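Local coordinates for mitochondrial association factor 1 (Toxoplasma gondii, PDB 6BXS), which is encoded at a parasite locus required for direct manipulation of host mitochondria and carries a macro domain, a fold known for binding ADP-ribose, at residues S42-T47 against N161-V166; P35-S40 against G64-T69; V119-F124 against L149-P154; A213-L218 against E253-Y258; P8-F13 against N20-G25. All coordinates share one frame; numbering follows the deposited sequence.

All five contacts belong to one macro-domain chain. Interactions 1, 3, 4 and 5 reach the same mixed beta sheet, while interaction 2 sets a loop against helix 61-76. Interaction 5 is the hairpin at one edge of the sheet and closes before the others open along the chain. Interactions 1 and 2 then cross, interaction 3 is nested inside the loop closed by interaction 1, and interaction 4 comes last. In space, interaction 4 lies next to interaction 5, about 9 Å between centres. Interaction 1 follows at strand 45-50, and interaction 3 is about 28 Å from interaction 5. Together they tie the sheet from its 8-13 edge toward its far side. Arg215 links interaction 4 to the loop of interaction 2.

Interaction 1 (S42-T47 against N161-V166); sequences SKRVAT and NEMNDV
Arg44 holds the 161-166 loop through its guanidinium. The charged part is a salt bridge from NH1 of Arg44 to OD1 of Asp165, 2.7 Å long, which uses the syn lone pair of the carboxylate. The two flat groups are turned 75° apart. The arginine chain bends at chi3 (44°), which sets NE where it bonds to Pro210 O. A longer ion pair links NH2 of Arg44 to OE1 of Glu162 at 3.9 Å. NH2 of Arg44 also donates to Glu162 O at 3.2 Å, from above the carbonyl plane. Lys209 is a second partner of Asp165. The contact joins strand 45-50 of the macro-domain sheet to the loop leading into its parallel neighbour, strand 166-170. One water bridges the backbones, donating to Val45 O and Met163 O and accepting from Val166 N. The apolar pair is CB of Ala46 on CG1 of Val166 at 3.6 Å. Separately, SD of Met163 rests on the backbone at Ser42 and Lys43, 4.0 Å from Lys43 N.

Interaction 2 (P35-S40 against G64-T69); sequences PLYDPS and GEFADT. With SO4 (sulfate ion), chain E.
The loop residue Leu36 comes closest to helix 61-76 at Phe66, with their CA atoms 7.4 Å apart. No hydrogen bond joins the two backbones directly. The side chain of Leu36 starts out toward the helix, with CG anti to the carbonyl carbon (chi1 -78°), and its CD2 branch does most of the touching. CD2 of Leu36 lies over one face of the Phe66 ring, a CH-pi contact 3.8 Å from the centroid and 16° off the normal. The same methyl packs 3.5 Å from CA of Phe66. In this macro domain the contact sets the loop before strand 45-50 against the helix that follows that strand. A sulfate, probably from the crystallisation liquor, sits between them. Leu36 N donates to sulfate O2 and Tyr37 N to sulfate O4, both at 3.0 Å. OG1 of Thr69 lies 3.0 Å from sulfate O1 and 2.7 Å from Glu65 O. Arg29 and His159 also bind the ion. The Tyr37 side chain crosses Phe66 at about a right angle, with CE1 of Tyr37 3.9 Å from CE1 of Phe66. The hydroxyl of Tyr37 is held by Val166 O.

Interaction 3 (V119-F124 against L149-P154); sequences VFARSF and LHILKP
Ala121 and Arg122 both donate to the carbonyl of Ile151, a classic beta bulge that shifts the register by one residue. It breaks strand 120-126 where it pairs antiparallel with strand 147-152 in the macro-domain sheet. Ala121 N reaches Ile151 O at 2.7 Å, nearly along the C=O axis. Arg122 N comes to the same oxygen, Ile151 O, on a lone pair at 3.3 Å, so two donors grip one acceptor. Beyond the bulge, Arg122-Ile151 and Phe124-Leu149 are hydrogen-bonded pairs. On their face, the side chains of Phe124 and Leu149 lie side by side, and Leu149 O meets the edge of the Phe124 ring. Before the bulge, the Phe120 and Leu152 side chains also run side by side. CD1 of Phe120 packs on CD2 of Leu152 at 3.8 Å. CE1 of Phe120 lies over one face of the His150 ring, offset toward its rim; the planes are 39° apart, so the rings are not stacked. Gln94 holds NE2 of His150, and Ser113 is a further partner of Ser123. OG of Ser123 is anti to the carbonyl carbon (chi1 -58°), which brings it to the imidazole edge, in plane, hydrogen-bonded to ND1 of His150 at 3.0 Å.

Interaction 4 (A213-L218 against E253-Y258); sequences AIRLPL and ELQFMY
Ile214 N donates to Glu253 O and Gln255 N to Ile214 O, as the two strands run parallel. Gln255 O then takes Leu216 N. Just past the strand end, Met257 N donates to Leu216 O at 2.7 Å in a nearly straight bond (176°). Polar side chains meet on the face with Arg215 and Gln255. CG of Arg215 is anti to the backbone N (chi1 -179°). The guanidinium grips OE1 of Gln255 side-on, with NE of Arg215 at 3.0 Å and NH2 of Arg215 at 3.1 Å. The oxygen lies in the guanidinium plane, and the two flat groups are 26° apart. The amide NE2 of Gln255 donates to OE2 of Glu253 at 2.9 Å, which fixes the amide from its other end. Arg215 also donates to Pro35 O and forms a salt bridge with Asp38. The two strands belong to a beta-alpha-beta unit whose crossover contains helix 230-248. That helix covers the apolar face, touching Leu254 and Phe256. There, CD1 of Ile214 presses tightly on CD2 of Leu254 at 3.4 Å. CD1 of Leu216 rests 3.8 Å from CE1 of Phe256. Just past the strand, CG of Met257 packs against CG of Arg215 at 3.5 Å.

Interaction 5 (P8-F13 against N20-G25); sequences PLTLRF and NVIFFG
Phe13 and Phe23 each set CG anti to the carbonyl carbon (chi1 -69° and -58°), and the two side chains reach toward each other tip to tip. CE1 of Phe13 meets CE1 of Phe23 at 3.5 Å, rim to rim, with planes 59° apart. Neither ring lies over the face of the other. CG2 of Val21 packs on CD1 of Phe13 at 3.7 Å. Leu265 and Met269 of helix 263-276 cover this face. On the other face, CG2 of Thr10 touches CB of Asn20 at 3.6 Å. NE of Arg12 makes a weak hydrogen bond to OD1 of Asn20. CB of Pro8 packs against CE1 of Phe24 at 3.9 Å. The backbones are held by Phe23 N to Leu9 O at 2.7 Å and by a reciprocal pair between Leu11 and Val21. This is an antiparallel beta hairpin, whose strand 8-13 forms an outer edge of the macro-domain sheet.

Interaction 1 (S42-T47 against N161-V166)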
# COMPACT_ATOMS: atom_id res chain seq x y z
N SER A 42 3.95 17.13 7.83
CA SER A 42 5.12 17.93 7.48
C SER A 42 5.71 17.47 6.15
O SER A 42 6.50 18.18 5.54
CB SER A 42 6.18 17.83 8.59
OG SER A 42 6.46 16.48 8.91
N LYS A 43 5.30 16.28 5.71
CA LYS A 43 5.77 15.73 4.45
C LYS A 43 4.66 14.97 3.74
O LYS A 43 3.59 14.72 4.32
CB LYS A 43 6.98 14.82 4.68
CG LYS A 43 6.66 13.56 5.46
CD LYS A 43 7.93 12.89 5.98
CE LYS A 43 8.59 13.72 7.07
NZ LYS A 43 9.51 12.91 7.91
N ARG A 44 4.90 14.61 2.49
CA ARG A 44 3.90 13.95 1.67
C ARG A 44 3.92 12.44 1.87
O ARG A 44 4.75 11.74 1.29
CB ARG A 44 4.11 14.29 0.19
CG ARG A 44 4.29 15.77 -0.09
CD ARG A 44 4.45 16.03 -1.58
NE ARG A 44 3.49 15.24 -2.35
CZ ARG A 44 2.23 15.59 -2.55
NH1 ARG A 44 1.43 14.80 -3.25
NH2 ARG A 44 1.75 16.73 -2.06
N VAL A 45 3.01 11.95 2.70
CA VAL A 45 2.92 10.53 3.01
C VAL A 45 1.80 9.87 2.21
O VAL A 45 0.65 10.30 2.28
CB VAL A 45 2.66 10.31 4.51
CG1 VAL A 45 2.72 8.82 4.85
CG2 VAL A 45 3.66 11.09 5.35
N ALA A 46 2.14 8.84 1.45
CA ALA A 46 1.16 8.06 0.70
C ALA A 46 0.86 6.77 1.44
O ALA A 46 1.75 5.97 1.70
CB ALA A 46 1.67 7.77 -0.70
N THR A 47 -0.41 6.57 1.78
CA THR A 47 -0.82 5.39 2.54
C THR A 47 -1.24 4.26 1.60
O THR A 47 -1.93 4.49 0.60
CB THR A 47 -1.96 5.72 3.51
OG1 THR A 47 -1.55 6.79 4.37
CG2 THR A 47 -2.32 4.51 4.35
N ASN A 161 -5.82 18.67 2.99
CA ASN A 161 -4.41 19.05 2.94
C ASN A 161 -3.74 18.55 1.67
O ASN A 161 -3.74 17.35 1.39
CB ASN A 161 -3.67 18.50 4.16
CG ASN A 161 -2.33 19.19 4.38
OD1 ASN A 161 -1.40 19.01 3.59
ND2 ASN A 161 -2.23 19.96 5.45
N GLU A 162 -3.16 19.48 0.91
CA GLU A 162 -2.49 19.18 -0.36
C GLU A 162 -1.51 18.01 -0.26
O GLU A 162 -1.30 17.29 -1.23
CB GLU A 162 -1.75 20.43 -0.85
CG GLU A 162 -1.20 20.34 -2.27
CD GLU A 162 0.10 21.09 -2.44
OE1 GLU A 162 1.14 20.62 -1.92
OE2 GLU A 162 0.10 22.15 -3.10
N MET A 163 -0.91 17.83 0.92
CA MET A 163 0.12 16.82 1.09
C MET A 163 -0.43 15.40 1.24
O MET A 163 0.34 14.43 1.26
CB MET A 163 0.98 17.15 2.32
CG MET A 163 1.82 18.40 2.17
SD MET A 163 2.90 18.64 3.59
CE MET A 163 3.85 20.07 3.06
N ASN A 164 -1.75 15.27 1.35
CA ASN A 164 -2.39 13.97 1.57
C ASN A 164 -3.07 13.41 0.32
O ASN A 164 -3.91 12.51 0.42
CB ASN A 164 -3.41 14.08 2.70
CG ASN A 164 -2.77 14.36 4.05
OD1 ASN A 164 -1.60 14.06 4.27
ND2 ASN A 164 -3.55 14.95 4.96
N ASP A 165 -2.70 13.91 -0.85
CA ASP A 165 -3.44 13.61 -2.07
C ASP A 165 -2.82 12.50 -2.92
O ASP A 165 -3.07 12.41 -4.12
CB ASP A 165 -3.58 14.88 -2.92
CG ASP A 165 -2.25 15.40 -3.41
OD1 ASP A 165 -1.20 14.93 -2.92
OD2 ASP A 165 -2.25 16.28 -4.29
N VAL A 166 -2.00 11.66 -2.29
CA VAL A 166 -1.49 10.45 -2.94
C VAL A 166 -1.82 9.23 -2.10
O VAL A 166 -1.57 9.22 -0.89
CB VAL A 166 0.03 10.50 -3.18
CG1 VAL A 166 0.51 9.21 -3.82
CG2 VAL A 166 0.39 11.69 -4.06
O HOH W 1 0.17 12.16 -0.07

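Interaction 2 (P35-S40 against G64-T69)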
# COMPACT_ATOMS: atom_id res chain seq x y z
N PRO A 35 -4.35 6.34 11.99
CA PRO A 35 -5.06 7.14 10.98
C PRO A 35 -4.40 7.02 9.61
O PRO A 35 -3.17 6.95 9.52
CB PRO A 35 -4.96 8.57 11.52
CG PRO A 35 -4.69 8.42 12.98
CD PRO A 35 -3.86 7.18 13.10
N LEU A 36 -5.21 6.99 8.56
CA LEU A 36 -4.71 6.90 7.19
C LEU A 36 -3.84 8.10 6.86
O LEU A 36 -2.76 7.95 6.29
CB LEU A 36 -5.87 6.80 6.20
CG LEU A 36 -6.56 5.44 6.07
CD1 LEU A 36 -6.96 4.87 7.42
CD2 LEU A 36 -7.78 5.57 5.17
N TYR A 37 -4.31 9.28 7.23
CA TYR A 37 -3.59 10.52 6.95
C TYR A 37 -3.70 11.49 8.13
O TYR A 37 -4.73 11.54 8.80
CB TYR A 37 -4.13 11.19 5.69
CG TYR A 37 -3.88 10.39 4.43
CD1 TYR A 37 -4.77 9.42 4.01
CD2 TYR A 37 -2.74 10.62 3.66
CE1 TYR A 37 -4.55 8.69 2.85
CE2 TYR A 37 -2.51 9.89 2.50
CZ TYR A 37 -3.41 8.93 2.11
OH TYR A 37 -3.18 8.20 0.96
N ASP A 38 -2.64 12.24 8.37
CA ASP A 38 -2.62 13.21 9.46
C ASP A 38 -3.18 14.54 8.97
O ASP A 38 -2.98 14.91 7.81
CB ASP A 38 -1.20 13.38 10.00
CG ASP A 38 -0.58 12.07 10.44
OD1 ASP A 38 -1.33 11.19 10.93
OD2 ASP A 38 0.65 11.91 10.30
N PRO A 39 -3.88 15.28 9.85
CA PRO A 39 -4.48 16.56 9.44
C PRO A 39 -3.44 17.65 9.19
O PRO A 39 -3.73 18.60 8.45
CB PRO A 39 -5.37 16.92 10.63
CG PRO A 39 -4.78 16.21 11.79
CD PRO A 39 -4.22 14.93 11.24
N SER A 40 -2.26 17.52 9.79
CA SER A 40 -1.20 18.51 9.64
C SER A 40 0.14 17.83 9.41
O SER A 40 0.99 17.81 10.30
CB SER A 40 -1.13 19.42 10.87
OG SER A 40 -2.33 20.16 11.02
N GLY A 64 -12.18 -0.49 3.64
CA GLY A 64 -13.40 0.20 4.01
C GLY A 64 -13.14 1.55 4.63
O GLY A 64 -13.89 2.50 4.42
N GLU A 65 -12.07 1.65 5.42
CA GLU A 65 -11.70 2.91 6.05
C GLU A 65 -11.25 3.92 5.00
O GLU A 65 -11.54 5.12 5.11
CB GLU A 65 -10.59 2.71 7.08
CG GLU A 65 -11.00 1.86 8.27
CD GLU A 65 -12.10 2.50 9.09
OE1 GLU A 65 -12.17 3.74 9.15
OE2 GLU A 65 -12.92 1.75 9.68
N PHE A 66 -10.54 3.44 3.98
CA PHE A 66 -10.12 4.28 2.86
C PHE A 66 -11.34 4.85 2.14
O PHE A 66 -11.41 6.04 1.84
CB PHE A 66 -9.25 3.50 1.88
CG PHE A 66 -7.82 3.96 1.83
CD1 PHE A 66 -7.49 5.15 1.21
CD2 PHE A 66 -6.81 3.19 2.37
CE1 PHE A 66 -6.17 5.58 1.16
CE2 PHE A 66 -5.49 3.60 2.32
CZ PHE A 66 -5.17 4.80 1.71
N ALA A 67 -12.30 3.98 1.85
CA ALA A 67 -13.53 4.39 1.17
C ALA A 67 -14.32 5.39 2.00
O ALA A 67 -14.76 6.42 1.48
CB ALA A 67 -14.38 3.17 0.86
N ASP A 68 -14.49 5.09 3.28
CA ASP A 68 -15.20 5.99 4.19
C ASP A 68 -14.55 7.37 4.24
O ASP A 68 -15.24 8.38 4.24
CB ASP A 68 -15.25 5.39 5.60
CG ASP A 68 -16.09 4.13 5.67
OD1 ASP A 68 -16.91 3.91 4.75
OD2 ASP A 68 -15.93 3.35 6.64
N THR A 69 -13.23 7.39 4.27
CA THR A 69 -12.47 8.64 4.32
C THR A 69 -12.65 9.45 3.04
O THR A 69 -12.85 10.66 3.08
CB THR A 69 -10.97 8.37 4.54
OG1 THR A 69 -10.79 7.66 5.77
CG2 THR A 69 -10.20 9.68 4.61
S SO4 E . -8.31 9.18 8.72
O1 SO4 E . -9.44 9.36 7.81
O2 SO4 E . -8.10 7.76 8.96
O3 SO4 E . -8.60 9.85 9.99
O4 SO4 E . -7.11 9.77 8.13

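Interaction 3 (V119-F124 against L149-P154)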
# COMPACT_ATOMS: atom_id res chain seq x y z
N VAL A 119 -13.05 11.61 -8.41
CA VAL A 119 -12.27 11.13 -7.27
C VAL A 119 -10.77 11.17 -7.56
O VAL A 119 -9.99 11.70 -6.78
CB VAL A 119 -12.67 9.70 -6.88
CG1 VAL A 119 -11.77 9.15 -5.78
CG2 VAL A 119 -14.13 9.66 -6.45
N PHE A 120 -10.38 10.59 -8.70
CA PHE A 120 -8.98 10.43 -9.05
C PHE A 120 -8.54 11.43 -10.11
O PHE A 120 -9.17 11.54 -11.16
CB PHE A 120 -8.72 9.00 -9.54
CG PHE A 120 -9.18 7.94 -8.58
CD1 PHE A 120 -8.47 7.68 -7.43
CD2 PHE A 120 -10.33 7.21 -8.84
CE1 PHE A 120 -8.88 6.71 -6.54
CE2 PHE A 120 -10.75 6.24 -7.96
CZ PHE A 120 -10.03 5.98 -6.81
N ALA A 121 -7.46 12.15 -9.83
CA ALA A 121 -6.88 13.10 -10.78
C ALA A 121 -6.02 12.38 -11.81
O ALA A 121 -6.06 12.69 -13.00
CB ALA A 121 -6.05 14.14 -10.04
N ARG A 122 -5.24 11.41 -11.34
CA ARG A 122 -4.40 10.61 -12.22
C ARG A 122 -4.12 9.27 -11.55
O ARG A 122 -4.02 9.20 -10.32
CB ARG A 122 -3.10 11.34 -12.54
CG ARG A 122 -2.41 10.83 -13.79
CD ARG A 122 -1.63 11.93 -14.48
NE ARG A 122 -1.20 11.54 -15.82
CZ ARG A 122 -1.68 12.04 -16.96
NH1 ARG A 122 -2.61 12.98 -16.96
NH2 ARG A 122 -1.20 11.59 -18.11
N SER A 123 -4.00 8.22 -12.36
CA SER A 123 -3.88 6.86 -11.83
C SER A 123 -2.74 6.10 -12.49
O SER A 123 -2.57 6.15 -13.71
CB SER A 123 -5.19 6.10 -12.02
OG SER A 123 -6.25 6.78 -11.37
N PHE A 124 -1.98 5.39 -11.67
CA PHE A 124 -0.81 4.65 -12.12
C PHE A 124 -0.91 3.19 -11.69
O PHE A 124 -1.68 2.86 -10.78
CB PHE A 124 0.48 5.26 -11.55
CG PHE A 124 0.67 6.71 -11.90
CD1 PHE A 124 -0.04 7.70 -11.22
CD2 PHE A 124 1.56 7.09 -12.88
CE1 PHE A 124 0.14 9.03 -11.53
CE2 PHE A 124 1.74 8.43 -13.20
CZ PHE A 124 1.03 9.40 -12.52
N LEU A 149 -1.14 3.47 -7.87
CA LEU A 149 -0.87 4.75 -7.23
C LEU A 149 -1.81 5.80 -7.82
O LEU A 149 -1.88 5.95 -9.04
CB LEU A 149 0.59 5.15 -7.43
CG LEU A 149 1.13 6.31 -6.58
CD1 LEU A 149 2.65 6.21 -6.47
CD2 LEU A 149 0.73 7.66 -7.16
N HIS A 150 -2.53 6.51 -6.95
CA HIS A 150 -3.52 7.49 -7.39
C HIS A 150 -3.24 8.87 -6.82
O HIS A 150 -3.02 9.02 -5.62
CB HIS A 150 -4.93 7.06 -6.98
CG HIS A 150 -5.33 5.70 -7.46
ND1 HIS A 150 -5.73 5.46 -8.75
CD2 HIS A 150 -5.40 4.52 -6.81
CE1 HIS A 150 -6.03 4.18 -8.89
NE2 HIS A 150 -5.83 3.58 -7.72
N ILE A 151 -3.25 9.87 -7.69
CA ILE A 151 -3.31 11.26 -7.25
C ILE A 151 -4.78 11.64 -7.11
O ILE A 151 -5.52 11.66 -8.09
CB ILE A 151 -2.62 12.22 -8.24
CG1 ILE A 151 -1.18 11.77 -8.48
CG2 ILE A 151 -2.67 13.65 -7.70
CD1 ILE A 151 -0.42 12.63 -9.48
N LEU A 152 -5.20 11.92 -5.88
CA LEU A 152 -6.60 12.24 -5.60
C LEU A 152 -6.92 13.68 -5.97
O LEU A 152 -6.06 14.56 -5.88
CB LEU A 152 -6.91 12.00 -4.13
CG LEU A 152 -6.74 10.57 -3.62
CD1 LEU A 152 -6.91 10.53 -2.11
CD2 LEU A 152 -7.72 9.63 -4.30
N LYS A 153 -8.16 13.93 -6.38
CA LYS A 153 -8.61 15.29 -6.65
C LYS A 153 -8.71 16.04 -5.33
O LYS A 153 -8.87 15.42 -4.28
CB LYS A 153 -9.95 15.30 -7.38
CG LYS A 153 -9.96 14.54 -8.70
CD LYS A 153 -11.17 14.92 -9.55
CE LYS A 153 -10.80 15.92 -10.63
NZ LYS A 153 -10.18 15.25 -11.81
N PRO A 154 -8.59 17.38 -5.37
CA PRO A 154 -8.62 18.16 -4.13
C PRO A 154 -9.89 17.96 -3.31
O PRO A 154 -9.86 18.11 -2.09
CB PRO A 154 -8.53 19.61 -4.63
CG PRO A 154 -7.91 19.51 -5.98
CD PRO A 154 -8.39 18.22 -6.55

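Interaction 4 (A213-L218 against E253-Y258)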
# COMPACT_ATOMS: atom_id res chain seq x y z
N ALA A 213 7.13 9.64 1.81
CA ALA A 213 7.02 8.53 2.75
C ALA A 213 5.84 7.65 2.36
O ALA A 213 4.90 8.12 1.72
CB ALA A 213 6.86 9.04 4.17
N ILE A 214 5.90 6.38 2.75
CA ILE A 214 4.76 5.48 2.57
C ILE A 214 4.34 4.87 3.90
O ILE A 214 5.17 4.37 4.66
CB ILE A 214 5.07 4.36 1.55
CG1 ILE A 214 6.43 3.72 1.83
CG2 ILE A 214 5.03 4.91 0.13
CD1 ILE A 214 6.71 2.50 0.96
N ARG A 215 3.04 4.94 4.16
CA ARG A 215 2.45 4.39 5.38
C ARG A 215 1.81 3.04 5.08
O ARG A 215 0.82 2.97 4.34
CB ARG A 215 1.43 5.37 5.96
CG ARG A 215 0.77 4.91 7.25
CD ARG A 215 0.02 6.06 7.92
NE ARG A 215 0.91 7.15 8.29
CZ ARG A 215 0.52 8.29 8.85
NH1 ARG A 215 -0.76 8.51 9.10
NH2 ARG A 215 1.41 9.22 9.16
N LEU A 216 2.37 1.98 5.65
CA LEU A 216 1.99 0.61 5.32
C LEU A 216 1.22 -0.08 6.43
O LEU A 216 1.52 0.11 7.61
CB LEU A 216 3.24 -0.22 5.01
CG LEU A 216 4.13 0.28 3.87
CD1 LEU A 216 5.50 -0.38 3.94
CD2 LEU A 216 3.47 -0.01 2.54
N PRO A 217 0.21 -0.88 6.07
CA PRO A 217 -0.34 -1.84 7.03
C PRO A 217 0.50 -3.11 7.02
O PRO A 217 1.42 -3.21 6.22
CB PRO A 217 -1.75 -2.10 6.50
CG PRO A 217 -1.58 -1.99 5.03
CD PRO A 217 -0.55 -0.90 4.80
N LEU A 218 0.19 -4.06 7.90
CA LEU A 218 0.77 -5.39 7.78
C LEU A 218 -0.03 -6.15 6.73
O LEU A 218 -1.11 -6.69 7.02
CB LEU A 218 0.76 -6.13 9.11
CG LEU A 218 1.34 -7.55 9.05
CD1 LEU A 218 2.85 -7.52 8.87
CD2 LEU A 218 0.95 -8.33 10.30
N GLU A 253 10.57 7.33 3.01
CA GLU A 253 10.55 6.90 4.40
C GLU A 253 9.47 5.84 4.62
O GLU A 253 8.35 5.97 4.12
CB GLU A 253 10.31 8.11 5.31
CG GLU A 253 9.95 7.80 6.75
CD GLU A 253 9.71 9.05 7.58
OE1 GLU A 253 10.65 9.87 7.70
OE2 GLU A 253 8.59 9.21 8.11
N LEU A 254 9.81 4.79 5.36
CA LEU A 254 8.87 3.72 5.67
C LEU A 254 8.17 3.94 7.01
O LEU A 254 8.83 4.19 8.02
CB LEU A 254 9.58 2.36 5.68
CG LEU A 254 10.12 1.83 4.35
CD1 LEU A 254 10.83 0.51 4.57
CD2 LEU A 254 9.01 1.67 3.33
N GLN A 255 6.85 3.86 6.99
CA GLN A 255 6.04 3.90 8.21
C GLN A 255 5.12 2.69 8.23
O GLN A 255 4.52 2.34 7.22
CB GLN A 255 5.22 5.19 8.28
CG GLN A 255 6.01 6.46 8.08
CD GLN A 255 5.13 7.69 8.12
OE1 GLN A 255 3.91 7.59 8.25
NE2 GLN A 255 5.75 8.86 8.01
N PHE A 256 5.01 2.05 9.40
CA PHE A 256 4.11 0.92 9.57
C PHE A 256 2.99 1.25 10.55
O PHE A 256 3.23 1.72 11.66
CB PHE A 256 4.88 -0.31 10.05
CG PHE A 256 5.68 -0.97 8.98
CD1 PHE A 256 5.09 -1.88 8.12
CD2 PHE A 256 7.03 -0.68 8.81
CE1 PHE A 256 5.83 -2.49 7.12
CE2 PHE A 256 7.77 -1.29 7.82
CZ PHE A 256 7.17 -2.19 6.97
N MET A 257 1.76 1.00 10.11
CA MET A 257 0.58 1.23 10.94
C MET A 257 0.51 0.20 12.05
O MET A 257 1.25 -0.79 12.03
CB MET A 257 -0.69 1.18 10.08
CG MET A 257 -0.68 2.17 8.93
SD MET A 257 -2.00 1.88 7.74
CE MET A 257 -3.44 2.19 8.75
N TYR A 258 -0.37 0.42 13.01
CA TYR A 258 -0.41 -0.41 14.21
C TYR A 258 -1.46 -1.51 14.14
O TYR A 258 -2.57 -1.30 13.65
CB TYR A 258 -0.68 0.45 15.44
CG TYR A 258 -0.71 -0.35 16.73
CD1 TYR A 258 0.46 -0.67 17.40
CD2 TYR A 258 -1.92 -0.79 17.27
CE1 TYR A 258 0.44 -1.40 18.57
CE2 TYR A 258 -1.95 -1.53 18.44
CZ TYR A 258 -0.77 -1.83 19.09
OH TYR A 258 -0.79 -2.55 20.26

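Interaction 5 (P8-F13 against N20-G25)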
# COMPACT_ATOMS: atom_id res chain seq x y z
N PRO A 8 4.85 7.63 17.34
CA PRO A 8 5.69 7.20 16.21
C PRO A 8 7.05 6.68 16.68
O PRO A 8 8.04 7.40 16.65
CB PRO A 8 5.83 8.49 15.39
CG PRO A 8 5.76 9.58 16.40
CD PRO A 8 4.84 9.09 17.49
N LEU A 9 7.09 5.42 17.11
CA LEU A 9 8.34 4.78 17.51
C LEU A 9 9.25 4.63 16.30
O LEU A 9 8.90 3.99 15.32
CB LEU A 9 8.07 3.42 18.15
CG LEU A 9 9.28 2.51 18.40
CD1 LEU A 9 10.27 3.16 19.36
CD2 LEU A 9 8.81 1.16 18.94
N THR A 10 10.44 5.24 16.39
CA THR A 10 11.40 5.22 15.30
C THR A 10 12.61 4.37 15.67
O THR A 10 13.23 4.58 16.72
CB THR A 10 11.86 6.65 14.94
OG1 THR A 10 10.72 7.45 14.62
CG2 THR A 10 12.80 6.63 13.74
N LEU A 11 12.95 3.43 14.79
CA LEU A 11 14.08 2.53 15.01
C LEU A 11 14.94 2.42 13.75
O LEU A 11 14.42 2.34 12.64
CB LEU A 11 13.59 1.14 15.42
CG LEU A 11 12.80 1.07 16.74
CD1 LEU A 11 12.21 -0.31 16.94
CD2 LEU A 11 13.68 1.45 17.92
N ARG A 12 16.25 2.42 13.94
CA ARG A 12 17.19 2.34 12.83
C ARG A 12 17.54 0.90 12.51
O ARG A 12 17.74 0.09 13.42
CB ARG A 12 18.46 3.14 13.14
CG ARG A 12 19.48 3.13 12.01
CD ARG A 12 20.40 4.34 12.11
NE ARG A 12 19.67 5.57 11.83
CZ ARG A 12 20.04 6.78 12.24
NH1 ARG A 12 21.14 6.93 12.97
NH2 ARG A 12 19.31 7.84 11.93
N PHE A 13 17.62 0.58 11.22
CA PHE A 13 17.87 -0.78 10.77
C PHE A 13 19.07 -0.85 9.85
O PHE A 13 19.04 -0.32 8.74
CB PHE A 13 16.63 -1.33 10.06
CG PHE A 13 15.47 -1.57 10.98
CD1 PHE A 13 14.60 -0.54 11.30
CD2 PHE A 13 15.26 -2.82 11.53
CE1 PHE A 13 13.53 -0.76 12.16
CE2 PHE A 13 14.19 -3.04 12.38
CZ PHE A 13 13.33 -2.02 12.69
N ASN A 20 15.91 4.73 9.15
CA ASN A 20 14.92 4.79 10.22
C ASN A 20 13.55 4.35 9.71
O ASN A 20 13.09 4.81 8.66
CB ASN A 20 14.81 6.21 10.79
CG ASN A 20 15.89 6.51 11.81
OD1 ASN A 20 16.52 5.61 12.37
ND2 ASN A 20 16.09 7.80 12.09
N VAL A 21 12.92 3.44 10.45
CA VAL A 21 11.55 3.02 10.16
C VAL A 21 10.65 3.40 11.33
O VAL A 21 11.02 3.20 12.49
CB VAL A 21 11.46 1.51 9.90
CG1 VAL A 21 10.03 1.11 9.55
CG2 VAL A 21 12.41 1.10 8.78
N ILE A 22 9.49 3.94 11.01
CA ILE A 22 8.51 4.30 12.03
C ILE A 22 7.51 3.17 12.25
O ILE A 22 6.97 2.61 11.29
CB ILE A 22 7.74 5.58 11.64
CG1 ILE A 22 8.65 6.80 11.75
CG2 ILE A 22 6.51 5.77 12.54
CD1 ILE A 22 8.16 8.00 10.97
N PHE A 23 7.29 2.83 13.52
CA PHE A 23 6.26 1.87 13.90
C PHE A 23 5.28 2.53 14.86
O PHE A 23 5.55 2.63 16.05
CB PHE A 23 6.88 0.63 14.54
CG PHE A 23 7.87 -0.08 13.66
CD1 PHE A 23 9.20 0.30 13.67
CD2 PHE A 23 7.47 -1.11 12.84
CE1 PHE A 23 10.12 -0.35 12.86
CE2 PHE A 23 8.38 -1.76 12.03
CZ PHE A 23 9.71 -1.38 12.04
N PHE A 24 4.16 2.99 14.33
CA PHE A 24 3.17 3.68 15.14
C PHE A 24 2.65 2.78 16.25
O PHE A 24 2.39 1.60 16.03
CB PHE A 24 2.00 4.18 14.28
CG PHE A 24 2.34 5.36 13.42
CD1 PHE A 24 2.45 6.63 13.97
CD2 PHE A 24 2.55 5.20 12.06
CE1 PHE A 24 2.76 7.71 13.18
CE2 PHE A 24 2.86 6.29 11.26
CZ PHE A 24 2.96 7.55 11.82
N GLY A 25 2.50 3.35 17.44
CA GLY A 25 1.95 2.63 18.57
C GLY A 25 0.44 2.70 18.52
O GLY A 25 -0.12 3.26 17.57